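PDB 5ELK: RING finger protein unkempt homolog from Mus musculus, which binds specific RNA sequences through clustered CCCH zinc fingers and represses translation to shape the early morphology of cortical neurons. Local coordinates for residues R43-K47 with H48-S52. Sequence-based numbering, arbitrary orientation.
Sequences RSPRK and HKYRS
Y50 has a chi1 of 50°, with CG tucked over its own backbone, N on one side and C on the other, and turns its ring back over R43. R43 meets it by a bend at chi3 (-69°), which lays the guanidinium flat on one ring face. This is a local chain reversal, a beta turn over S44-K47 with an added i+4 bond from H48 N to S44 O, as in an alpha turn, at the entry to the middle of three CCCH zinc fingers in this RNA-binding fragment. The R43 and Y50 planes are nearly parallel and their centres lie 4.5 Å apart. The stack is an off-centre cation-pi pair, with R43 NH2 3.9 Å from Y50 CG. NH2 donates to Y78 O and makes a salt bridge with E84; NH1 donates to C76 O and D74 O. C76 is also a zinc ligand, so R43, just before the turn, bonds to the backbone of the metal site. S44 O closes the turn by accepting from K47 N and from H48 N, the latter at 3.0 Å. The H48 ring crosses R43, with ND1 3.6 Å from R43 CB; ND1 is buried here and has no partner in the model. Inside the turn, P45 CA makes a CA-H...O contact with H48 O, 3.3 Å away. The Y50 hydroxyl donates to R43 O, in the carbonyl plane, with OH and O 2.6 Å apart.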
loop_
_atom_site.group_PDB
_atom_site.type_symbol
_atom_site.label_atom_id
_atom_site.label_comp_id
_atom_site.label_asym_id
_atom_site.label_seq_id
_atom_site.Cartn_x
_atom_site.Cartn_y
_atom_site.Cartn_z
ATOM N N ARG A 43 7.758 1.655 3.071
ATOM C CA ARG A 43 8.391 1.786 4.372
ATOM C C ARG A 43 7.332 1.577 5.447
ATOM O O ARG A 43 6.251 2.167 5.395
ATOM C CB ARG A 43 9.049 3.155 4.517
ATOM C CG ARG A 43 10.186 3.386 3.530
ATOM C CD ARG A 43 10.567 4.854 3.449
ATOM N NE ARG A 43 9.514 5.649 2.825
ATOM C CZ ARG A 43 9.463 6.977 2.842
ATOM N NH1 ARG A 43 10.401 7.677 3.453
ATOM N NH2 ARG A 43 8.464 7.606 2.251
ATOM N N SER A 44 7.635 0.717 6.408
ATOM C CA SER A 44 6.726 0.477 7.503
ATOM C C SER A 44 6.514 1.791 8.251
ATOM O O SER A 44 7.487 2.413 8.685
ATOM C CB SER A 44 7.303 -0.573 8.447
ATOM O OG SER A 44 6.364 -0.884 9.461
ATOM N N PRO A 45 5.245 2.224 8.405
ATOM C CA PRO A 45 4.962 3.484 9.100
ATOM C C PRO A 45 5.251 3.438 10.590
ATOM O O PRO A 45 5.057 4.451 11.257
ATOM C CB PRO A 45 3.471 3.700 8.851
ATOM C CG PRO A 45 2.938 2.357 8.587
ATOM C CD PRO A 45 4.014 1.606 7.889
ATOM N N ARG A 46 5.718 2.296 11.093
ATOM C CA ARG A 46 6.104 2.177 12.493
ATOM C C ARG A 46 7.581 2.541 12.660
ATOM O O ARG A 46 7.994 2.997 13.728
ATOM C CB ARG A 46 5.827 0.759 13.022
ATOM C CG ARG A 46 6.892 -0.284 12.691
ATOM C CD ARG A 46 6.535 -1.664 13.256
ATOM N NE ARG A 46 7.174 -2.752 12.516
ATOM C CZ ARG A 46 7.062 -4.044 12.818
ATOM N NH1 ARG A 46 6.336 -4.432 13.860
ATOM N NH2 ARG A 46 7.682 -4.952 12.076
ATOM N N LYS A 47 8.366 2.330 11.602
ATOM C CA LYS A 47 9.797 2.647 11.608
ATOM C C LYS A 47 10.095 4.006 10.968
ATOM O O LYS A 47 11.075 4.669 11.323
ATOM C CB LYS A 47 10.597 1.557 10.882
ATOM C CG LYS A 47 10.830 0.279 11.676
ATOM C CD LYS A 47 11.629 0.501 12.964
ATOM C CE LYS A 47 13.065 0.940 12.700
ATOM N NZ LYS A 47 13.226 2.423 12.645
ATOM N N HIS A 48 9.254 4.408 10.022
ATOM C CA HIS A 48 9.446 5.664 9.311
ATOM C C HIS A 48 8.167 6.462 9.374
ATOM O O HIS A 48 7.099 5.983 8.983
ATOM C CB HIS A 48 9.847 5.404 7.862
ATOM C CG HIS A 48 11.085 4.585 7.729
ATOM N ND1 HIS A 48 11.058 3.217 7.556
ATOM C CD2 HIS A 48 12.394 4.933 7.764
ATOM C CE1 HIS A 48 12.296 2.761 7.476
ATOM N NE2 HIS A 48 13.125 3.783 7.603
ATOM N N LYS A 49 8.280 7.683 9.880
ATOM C CA LYS A 49 7.130 8.557 10.011
ATOM C C LYS A 49 7.099 9.499 8.829
ATOM O O LYS A 49 7.961 10.369 8.695
ATOM C CB LYS A 49 7.204 9.348 11.317
ATOM C CG LYS A 49 6.078 9.027 12.291
ATOM C CD LYS A 49 6.522 8.112 13.422
ATOM C CE LYS A 49 5.941 6.702 13.308
ATOM N NZ LYS A 49 4.494 6.625 13.689
ATOM N N TYR A 50 6.123 9.302 7.955
ATOM C CA TYR A 50 5.952 10.176 6.813
ATOM C C TYR A 50 4.493 10.555 6.631
ATOM O O TYR A 50 3.595 9.849 7.076
ATOM C CB TYR A 50 6.505 9.524 5.543
ATOM C CG TYR A 50 6.032 8.099 5.300
ATOM C CD1 TYR A 50 4.880 7.839 4.568
ATOM C CD2 TYR A 50 6.751 7.018 5.781
ATOM C CE1 TYR A 50 4.461 6.549 4.333
ATOM C CE2 TYR A 50 6.333 5.728 5.549
ATOM C CZ TYR A 50 5.191 5.497 4.829
ATOM O OH TYR A 50 4.786 4.201 4.608
ATOM N N ARG A 51 4.284 11.694 5.981
ATOM C CA ARG A 51 2.956 12.230 5.740
ATOM C C ARG A 51 2.267 11.492 4.585
ATOM O O ARG A 51 2.925 10.828 3.777
ATOM C CB ARG A 51 3.057 13.740 5.458
ATOM C CG ARG A 51 2.932 14.677 6.683
ATOM C CD ARG A 51 3.496 14.095 7.994
ATOM N NE ARG A 51 4.674 14.811 8.473
ATOM C CZ ARG A 51 5.571 14.307 9.320
ATOM N NH1 ARG A 51 5.454 13.073 9.792
ATOM N NH2 ARG A 51 6.606 15.042 9.689
ATOM N N SER A 52 0.940 11.602 4.525
ATOM C CA SER A 52 0.165 10.970 3.462
ATOM C C SER A 52 0.496 11.547 2.083
ATOM O O SER A 52 0.363 10.863 1.074
ATOM C CB SER A 52 -1.338 11.122 3.721
ATOM O OG SER A 52 -1.699 12.486 3.837
#